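Local coordinates for protein Hep_Hag family (Burkholderia pseudomallei, PDB 3S6L) that forms part of the trimeric autotransporter adhesin BoaA, a cell-surface protein whose YadA-like head probably takes part in attachment to host cells, at residues I124-V129 with H143-T148. Residues are numbered along the deposited sequence; the frame is centred on the assembly and turned at random.
Sequences IGANSV and HERRLT. With ZN (zinc ion), chain S.
The guanidinium of Arg145 lies with one face over Gly125 CA, 3.8 Å from Arg145 NH1, while Ala126 O and Ser128 OG meet its edge close to the plane. Arg145 NH2 donates an almost straight hydrogen bond (172°) to Ala126 O at 2.9 Å, entering in the carbonyl plane on a lone pair. Arg145 NH1 reaches Ser128 OG, also at 2.9 Å but along a more bent path (133°). Ser128 OG in turn donates to Ile124 O at 2.6 Å from above the carbonyl plane, so its proton is committed and its oxygen can accept from the arginine. The Arg145 side chain, extended from CG to NE, carries the charge into the type II turn Gly125–Ser128, closed by Ser128 N to Gly125 O. NH1 also bonds Phe138 O, and NE bonds Asn120 O of the second subunit, so all three nitrogens of the buried group have acceptors, which should restrain its rotation. Beyond it, strand 146-148 pairs in parallel with a strand of that subunit. The arginine thus ties a turn of the left-handed parallel beta-roll to the chain leaving it, probably near the passage from head to stalk of a YadA-like trimer.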
loop_
_atom_site.group_PDB
_atom_site.type_symbol
_atom_site.label_atom_id
_atom_site.label_comp_id
_atom_site.label_asym_id
_atom_site.label_seq_id
_atom_site.Cartn_x
_atom_site.Cartn_y
_atom_site.Cartn_z
ATOM N N ILE A 124 7.143 1.349 -8.815
ATOM C CA ILE A 124 6.841 2.424 -7.853
ATOM C C ILE A 124 6.436 3.689 -8.612
ATOM O O ILE A 124 7.205 4.208 -9.436
ATOM C CB ILE A 124 8.089 2.778 -6.990
ATOM C CG1 ILE A 124 8.684 1.559 -6.288
ATOM C CG2 ILE A 124 7.785 3.839 -5.970
ATOM C CD1 ILE A 124 7.700 0.806 -5.441
ATOM N N GLY A 125 5.239 4.195 -8.337
ATOM C CA GLY A 125 4.821 5.460 -8.918
ATOM C C GLY A 125 3.734 5.236 -9.943
ATOM O O GLY A 125 3.662 4.168 -10.539
ATOM N N ALA A 126 2.871 6.235 -10.120
ATOM C CA ALA A 126 1.807 6.149 -11.084
ATOM C C ALA A 126 2.367 5.814 -12.500
ATOM O O ALA A 126 3.399 6.383 -12.919
ATOM C CB ALA A 126 1.026 7.455 -11.100
ATOM N N ASN A 127 1.711 4.883 -13.208
ATOM C CA ASN A 127 2.095 4.512 -14.586
ATOM C C ASN A 127 3.475 3.848 -14.713
ATOM O O ASN A 127 3.946 3.618 -15.835
ATOM C CB ASN A 127 2.031 5.750 -15.514
ATOM C CG ASN A 127 0.656 6.435 -15.491
ATOM O OD1 ASN A 127 0.525 7.613 -15.125
ATOM N ND2 ASN A 127 -0.366 5.693 -15.855
ATOM N N SER A 128 4.138 3.565 -13.589
ATOM C CA SER A 128 5.447 2.898 -13.645
ATOM C C SER A 128 5.322 1.461 -14.152
ATOM O O SER A 128 4.341 0.763 -13.837
ATOM C CB SER A 128 6.146 2.884 -12.269
ATOM O OG SER A 128 6.568 4.184 -11.920
ATOM N N VAL A 129 6.324 1.015 -14.911
ATOM C CA VAL A 129 6.322 -0.345 -15.452
ATOM C C VAL A 129 7.628 -1.038 -15.070
ATOM O O VAL A 129 8.716 -0.442 -15.191
ATOM C CB VAL A 129 6.146 -0.341 -16.970
ATOM C CG1 VAL A 129 6.048 -1.792 -17.531
ATOM C CG2 VAL A 129 4.919 0.466 -17.371
ATOM N N HIS A 143 10.103 8.254 -19.303
ATOM C CA HIS A 143 9.358 8.766 -18.143
ATOM C C HIS A 143 10.111 8.415 -16.862
ATOM O O HIS A 143 9.563 7.778 -15.957
ATOM C CB HIS A 143 7.950 8.158 -18.094
ATOM C CG HIS A 143 7.142 8.456 -19.311
ATOM N ND1 HIS A 143 6.259 9.514 -19.373
ATOM C CD2 HIS A 143 7.112 7.864 -20.530
ATOM C CE1 HIS A 143 5.713 9.554 -20.573
ATOM N NE2 HIS A 143 6.206 8.557 -21.291
ATOM N N GLU A 144 11.372 8.808 -16.787
ATOM C CA GLU A 144 12.211 8.453 -15.637
ATOM C C GLU A 144 11.912 9.370 -14.452
ATOM O O GLU A 144 11.384 10.463 -14.627
ATOM C CB GLU A 144 13.696 8.501 -16.029
ATOM C CG GLU A 144 14.123 7.423 -17.038
ATOM C CD GLU A 144 13.815 7.773 -18.501
ATOM O OE1 GLU A 144 13.336 8.908 -18.797
ATOM O OE2 GLU A 144 14.067 6.886 -19.370
ATOM N N ARG A 145 12.203 8.916 -13.236
ATOM C CA ARG A 145 12.014 9.791 -12.073
ATOM C C ARG A 145 13.309 9.913 -11.327
ATOM O O ARG A 145 14.061 8.950 -11.264
ATOM C CB ARG A 145 10.911 9.278 -11.151
ATOM C CG ARG A 145 9.463 9.529 -11.687
ATOM C CD ARG A 145 8.479 9.091 -10.611
ATOM N NE ARG A 145 7.075 9.221 -10.959
ATOM C CZ ARG A 145 6.338 8.223 -11.434
ATOM N NH1 ARG A 145 6.894 7.036 -11.633
ATOM N NH2 ARG A 145 5.043 8.404 -11.718
ATOM N N ARG A 146 13.579 11.107 -10.799
ATOM C CA ARG A 146 14.781 11.384 -10.004
ATOM C C ARG A 146 14.545 10.808 -8.622
ATOM O O ARG A 146 13.423 10.944 -8.104
ATOM C CB ARG A 146 14.953 12.898 -9.839
ATOM C CG ARG A 146 16.022 13.590 -10.631
ATOM C CD ARG A 146 16.411 14.963 -10.010
ATOM N NE ARG A 146 15.243 15.845 -9.867
ATOM C CZ ARG A 146 14.939 16.529 -8.769
ATOM N NH1 ARG A 146 13.859 17.268 -8.731
ATOM N NH2 ARG A 146 15.714 16.495 -7.698
ATOM N N LEU A 147 15.556 10.174 -8.010
ATOM C CA LEU A 147 15.398 9.705 -6.627
ATOM C C LEU A 147 16.060 10.716 -5.712
ATOM O O LEU A 147 17.252 11.012 -5.881
ATOM C CB LEU A 147 16.002 8.316 -6.412
ATOM C CG LEU A 147 15.743 7.193 -7.430
ATOM C CD1 LEU A 147 16.355 5.928 -6.907
ATOM C CD2 LEU A 147 14.263 6.972 -7.645
ATOM N N THR A 148 15.297 11.242 -4.748
ATOM C CA THR A 148 15.731 12.376 -3.924
ATOM C C THR A 148 15.762 12.047 -2.431
ATOM O O THR A 148 15.209 11.043 -2.012
ATOM C CB THR A 148 14.828 13.627 -4.142
ATOM O OG1 THR A 148 13.554 13.404 -3.534
ATOM C CG2 THR A 148 14.639 13.943 -5.624
HETATM ZN ZN ZN S . 5.848 9.005 -23.335
#